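Local coordinates for putative peptidase (Parabacteroides merdae, PDB 4L8K), which is a putative peptidase of family S41 that probably hydrolyses peptide bonds as a serine protease, on a fold of the ClpP/crotonase clan, at residues 114-119 with 305-310; 213-218 with 230-235. All coordinates share one frame; numbering follows the deposited sequence.

Two small apolar contacts illustrate how a central sheet is covered on both faces. In contact 1 the helix 301-311 leans on the turn that ends strand 110-115; in contact 2 strand 213-217 meets M232 of helix 224-232, the next helix in the chain. Along the chain, contact 2 lies nested inside the loop that contact 1 closes. The centres of the two contacts are about 17 Å apart, and both reach the same seven-stranded mixed sheet. They also touch directly: L310 CG lies 3.6 Å from I214 CG1, and A306 CB lies 3.8 Å from I214 CG2. I214 thus faces helix 301-311, while its neighbours V213 and V215 turn to M232.

Contact 1 of 2, residues 114-119 with 305-310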
loop_
_atom_site.group_PDB
_atom_site.type_symbol
_atom_site.label_atom_id
_atom_site.label_comp_id
_atom_site.label_asym_id
_atom_site.label_seq_id
_atom_site.Cartn_x
_atom_site.Cartn_y
_atom_site.Cartn_z
ATOM N N ARG A 114 15.154 -15.983 -12.417
ATOM C CA ARG A 114 15.693 -16.909 -11.417
ATOM C C ARG A 114 17.029 -16.360 -10.891
ATOM O O ARG A 114 17.882 -15.914 -11.670
ATOM C CB ARG A 114 15.874 -18.331 -11.976
ATOM C CG ARG A 114 14.560 -19.014 -12.253
ATOM C CD ARG A 114 14.716 -20.486 -12.592
ATOM N NE ARG A 114 15.675 -20.736 -13.668
ATOM C CZ ARG A 114 15.409 -21.450 -14.760
ATOM N NH1 ARG A 114 14.195 -21.954 -14.955
ATOM N NH2 ARG A 114 16.356 -21.676 -15.654
ATOM N N LEU A 115 17.195 -16.404 -9.570
ATOM C CA LEU A 115 18.418 -15.984 -8.900
ATOM C C LEU A 115 19.040 -17.167 -8.118
ATOM O O LEU A 115 18.400 -18.212 -7.962
ATOM C CB LEU A 115 18.112 -14.800 -7.930
ATOM C CG LEU A 115 17.402 -13.542 -8.488
ATOM C CD1 LEU A 115 17.126 -12.555 -7.354
ATOM C CD2 LEU A 115 18.235 -12.888 -9.599
ATOM N N ALA A 116 20.280 -16.973 -7.608
ATOM C CA ALA A 116 21.034 -17.891 -6.762
ATOM C C ALA A 116 21.099 -19.336 -7.347
ATOM O O ALA A 116 20.537 -20.295 -6.776
ATOM C CB ALA A 116 20.422 -17.905 -5.363
ATOM N N ASP A 117 21.803 -19.480 -8.476
ATOM C CA ASP A 117 22.005 -20.749 -9.201
ATOM C C ASP A 117 20.652 -21.457 -9.464
ATOM O O ASP A 117 20.501 -22.668 -9.260
ATOM C CB ASP A 117 23.021 -21.671 -8.475
ATOM C CG ASP A 117 23.625 -22.807 -9.312
ATOM O OD1 ASP A 117 23.653 -22.689 -10.564
ATOM O OD2 ASP A 117 24.097 -23.798 -8.715
ATOM N N ASP A 118 19.660 -20.652 -9.909
ATOM C CA ASP A 118 18.303 -21.049 -10.301
ATOM C C ASP A 118 17.471 -21.668 -9.153
ATOM O O ASP A 118 16.451 -22.307 -9.425
ATOM C CB ASP A 118 18.370 -22.024 -11.501
ATOM C CG ASP A 118 19.034 -21.415 -12.724
ATOM O OD1 ASP A 118 18.545 -20.367 -13.205
ATOM O OD2 ASP A 118 20.059 -21.968 -13.183
ATOM N N GLN A 119 17.853 -21.421 -7.878
ATOM C CA GLN A 119 17.135 -21.950 -6.707
ATOM C C GLN A 119 16.015 -21.045 -6.268
ATOM O O GLN A 119 15.112 -21.513 -5.559
ATOM C CB GLN A 119 18.078 -22.149 -5.503
ATOM C CG GLN A 119 19.180 -23.213 -5.705
ATOM C CD GLN A 119 20.189 -23.231 -4.568
ATOM O OE1 GLN A 119 20.172 -24.103 -3.683
ATOM N NE2 GLN A 119 21.058 -22.235 -4.534
ATOM N N ALA A 305 18.854 -10.493 1.986
ATOM C CA ALA A 305 18.307 -11.098 3.207
ATOM C C ALA A 305 17.229 -12.131 2.845
ATOM O O ALA A 305 17.221 -13.216 3.415
ATOM C CB ALA A 305 17.742 -10.025 4.125
ATOM N N ALA A 306 16.382 -11.809 1.839
ATOM C CA ALA A 306 15.317 -12.691 1.357
ATOM C C ALA A 306 15.936 -13.958 0.733
ATOM O O ALA A 306 15.482 -15.069 1.034
ATOM C CB ALA A 306 14.436 -11.946 0.355
ATOM N N ILE A 307 17.031 -13.794 -0.075
ATOM C CA ILE A 307 17.754 -14.917 -0.700
ATOM C C ILE A 307 18.336 -15.798 0.416
ATOM O O ILE A 307 18.139 -17.003 0.379
ATOM C CB ILE A 307 18.848 -14.455 -1.722
ATOM C CG1 ILE A 307 18.219 -13.880 -3.016
ATOM C CG2 ILE A 307 19.847 -15.599 -2.061
ATOM C CD1 ILE A 307 19.267 -13.104 -3.937
ATOM N N GLY A 308 18.990 -15.171 1.410
ATOM C CA GLY A 308 19.573 -15.871 2.556
ATOM C C GLY A 308 18.562 -16.715 3.327
ATOM O O GLY A 308 18.782 -17.900 3.601
ATOM N N LEU A 309 17.420 -16.115 3.630
ATOM C CA LEU A 309 16.333 -16.780 4.349
ATOM C C LEU A 309 15.771 -17.987 3.583
ATOM O O LEU A 309 15.623 -19.042 4.175
ATOM C CB LEU A 309 15.223 -15.786 4.674
ATOM C CG LEU A 309 14.130 -16.273 5.609
ATOM C CD1 LEU A 309 14.716 -16.833 6.942
ATOM C CD2 LEU A 309 13.167 -15.142 5.892
ATOM N N LEU A 310 15.485 -17.834 2.285
ATOM C CA LEU A 310 14.959 -18.908 1.442
ATOM C C LEU A 310 15.960 -20.058 1.225
ATOM O O LEU A 310 15.540 -21.197 1.018
ATOM C CB LEU A 310 14.523 -18.365 0.078
ATOM C CG LEU A 310 13.273 -17.482 0.032
ATOM C CD1 LEU A 310 13.095 -16.882 -1.345
ATOM C CD2 LEU A 310 12.019 -18.258 0.433
#
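I307 meets the end of strand 110-115 and the start of the turn after it with both of its branches. Its CD1 touches L115 CD1 at 4.1 Å, and its CG2 meets A116 CB, also at 4.1 Å. With CG1 beside the backbone N (chi1 -71°) and CG2 anti to that N, the branches diverge, one reaching the last residue of strand 110-115 and the other the first residue of the turn. The side chains of L115 and I307 cross at about a right angle. This apolar patch is the packed part, and even it is modest, burying 106 Å² in all. Beneath it, I307 and L310 rest on I120 and L115 on Y122, both of strand 120-125.

The solvent side is polar and is built within segment 114-119. A116 to Q119 form a type I' turn in a beta hairpin, with D117 and D118 exposed at its corner. A116 O accepts two bonds, from Q119 N and from Q119 NE2 at 3.0 Å, which approach from opposite faces of its plane. Farther from the helix, R114 NE lies 2.9 Å from D118 OD1 in a salt bridge that meets the carboxylate from above its plane. No hydrogen bond crosses between the segments: the turn is braced largely by its own polar bonds, consistent with a shape independent of the helix, which here offers methyl contacts only.

Contact 2 of 2, residues 213-218 with 230-235; sequences VIVLTN and NVMRLL
The side chains of V215 and M232, a selenomethionine, cross at about a right angle, the bent chain of M232 curving round one methyl, CG2, of the valine. M232 is bent at chi2 (-69°) and again at chi3 (-72°), and these bends bring its terminal CE to the strand, 3.8 Å from V215 CG2. The same valine methyl lies 4.1 Å from M232 CB, so it is touched by both the root and the end of the one side chain. CE also reaches V213 CG1, at 4.2 Å, thereby spanning two residues that point from the same face of strand 213-217.

Farther from the strand, R233 clasps N230 with two nitrogens: NE and NH2 both donate to N230 OD1, at 3.1 and 2.9 Å, and the oxygen lies in the guanidinium plane. This clasp ties R233 back to N230, three residues earlier.

The pairing belongs to the beta-alpha-beta unit of strand 213-217, helix 224-232 and strand 238-242, where V215 also packs on V238. All three touching residues are buried and no hydrogen bond crosses, which implies that strand and helix cohere here by apolar packing, while the R233–N230 bonds lie within segment 230-235 and take no part in the interface.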
loop_
_atom_site.group_PDB
_atom_site.type_symbol
_atom_site.label_atom_id
_atom_site.label_comp_id
_atom_site.label_asym_id
_atom_site.label_seq_id
_atom_site.Cartn_x
_atom_site.Cartn_y
_atom_site.Cartn_z
ATOM N N VAL A 213 7.567 -18.122 0.387
ATOM C CA VAL A 213 7.471 -16.848 -0.339
ATOM C C VAL A 213 7.958 -15.731 0.548
ATOM O O VAL A 213 7.507 -15.620 1.703
ATOM C CB VAL A 213 6.005 -16.524 -0.832
ATOM C CG1 VAL A 213 5.908 -15.172 -1.547
ATOM C CG2 VAL A 213 5.451 -17.613 -1.722
ATOM N N ILE A 214 8.798 -14.842 -0.008
ATOM C CA ILE A 214 9.174 -13.615 0.679
ATOM C C ILE A 214 8.534 -12.459 -0.085
ATOM O O ILE A 214 8.830 -12.280 -1.257
ATOM C CB ILE A 214 10.696 -13.370 0.920
ATOM C CG1 ILE A 214 11.460 -14.652 1.419
ATOM C CG2 ILE A 214 10.900 -12.156 1.833
ATOM C CD1 ILE A 214 11.050 -15.237 2.761
ATOM N N VAL A 215 7.642 -11.705 0.563
ATOM C CA VAL A 215 7.002 -10.517 -0.020
ATOM C C VAL A 215 7.837 -9.311 0.431
ATOM O O VAL A 215 8.085 -9.152 1.626
ATOM C CB VAL A 215 5.478 -10.379 0.313
ATOM C CG1 VAL A 215 4.908 -9.033 -0.173
ATOM C CG2 VAL A 215 4.672 -11.539 -0.277
ATOM N N LEU A 216 8.334 -8.513 -0.524
ATOM C CA LEU A 216 9.162 -7.347 -0.199
ATOM C C LEU A 216 8.330 -6.088 -0.217
ATOM O O LEU A 216 7.600 -5.847 -1.177
ATOM C CB LEU A 216 10.371 -7.197 -1.157
ATOM C CG LEU A 216 11.310 -8.403 -1.375
ATOM C CD1 LEU A 216 12.577 -7.954 -2.089
ATOM C CD2 LEU A 216 11.719 -9.092 -0.040
ATOM N N THR A 217 8.390 -5.302 0.871
ATOM C CA THR A 217 7.610 -4.074 1.000
ATOM C C THR A 217 8.472 -2.879 1.437
ATOM O O THR A 217 9.534 -3.051 2.039
ATOM C CB THR A 217 6.438 -4.258 2.021
ATOM O OG1 THR A 217 6.954 -4.514 3.316
ATOM C CG2 THR A 217 5.481 -5.361 1.643
ATOM N N ASN A 218 7.995 -1.675 1.139
ATOM C CA ASN A 218 8.597 -0.429 1.591
ATOM C C ASN A 218 7.470 0.584 1.793
ATOM O O ASN A 218 6.322 0.252 1.528
ATOM C CB ASN A 218 9.730 0.087 0.663
ATOM C CG ASN A 218 9.332 0.534 -0.714
ATOM O OD1 ASN A 218 8.169 0.469 -1.117
ATOM N ND2 ASN A 218 10.309 0.978 -1.474
ATOM N N ASN A 230 -1.676 -7.350 3.184
ATOM C CA ASN A 230 -2.538 -7.778 4.268
ATOM C C ASN A 230 -2.997 -9.244 4.098
ATOM O O ASN A 230 -3.035 -9.983 5.080
ATOM C CB ASN A 230 -3.747 -6.870 4.373
ATOM C CG ASN A 230 -4.700 -7.217 5.503
ATOM O OD1 ASN A 230 -4.312 -7.515 6.630
ATOM N ND2 ASN A 230 -5.974 -7.204 5.218
ATOM N N VAL A 231 -3.355 -9.644 2.872
ATOM C CA VAL A 231 -3.814 -11.005 2.604
ATOM C C VAL A 231 -2.620 -11.968 2.637
ATOM O O VAL A 231 -2.713 -13.036 3.242
ATOM C CB VAL A 231 -4.595 -11.095 1.254
ATOM C CG1 VAL A 231 -5.036 -12.535 0.953
ATOM C CG2 VAL A 231 -5.797 -10.152 1.253
HETATM N N MSE A 232 -1.499 -11.580 2.009
HETATM C CA MSE A 232 -0.318 -12.426 1.882
HETATM C C MSE A 232 0.274 -12.800 3.241
HETATM O O MSE A 232 0.605 -13.971 3.422
HETATM C CB MSE A 232 0.741 -11.771 0.975
HETATM C CG MSE A 232 0.272 -11.655 -0.487
HETATM SE SE MSE A 232 0.101 -13.362 -1.429
HETATM C CE MSE A 232 1.937 -13.736 -1.611
ATOM N N ARG A 233 0.319 -11.856 4.216
ATOM C CA ARG A 233 0.880 -12.132 5.542
ATOM C C ARG A 233 0.019 -13.081 6.379
ATOM O O ARG A 233 0.459 -13.479 7.468
ATOM C CB ARG A 233 1.189 -10.840 6.336
ATOM C CG ARG A 233 0.068 -9.818 6.446
ATOM C CD ARG A 233 -0.957 -10.152 7.495
ATOM N NE ARG A 233 -1.826 -9.000 7.736
ATOM C CZ ARG A 233 -1.606 -8.107 8.685
ATOM N NH1 ARG A 233 -0.567 -8.238 9.496
ATOM N NH2 ARG A 233 -2.430 -7.081 8.841
ATOM N N LEU A 234 -1.193 -13.456 5.901
ATOM C CA LEU A 234 -2.042 -14.424 6.611
ATOM C C LEU A 234 -1.668 -15.845 6.247
ATOM O O LEU A 234 -2.143 -16.780 6.877
ATOM C CB LEU A 234 -3.539 -14.221 6.246
ATOM C CG LEU A 234 -4.178 -12.842 6.468
ATOM C CD1 LEU A 234 -5.574 -12.821 5.890
ATOM C CD2 LEU A 234 -4.213 -12.483 7.947
ATOM N N LEU A 235 -0.848 -16.022 5.209
ATOM C CA LEU A 235 -0.523 -17.324 4.658
ATOM C C LEU A 235 0.722 -17.939 5.300
ATOM O O LEU A 235 1.721 -17.248 5.543
ATOM C CB LEU A 235 -0.406 -17.213 3.136
ATOM C CG LEU A 235 -1.640 -16.547 2.445
ATOM C CD1 LEU A 235 -1.419 -16.387 0.947
ATOM C CD2 LEU A 235 -2.942 -17.330 2.722
#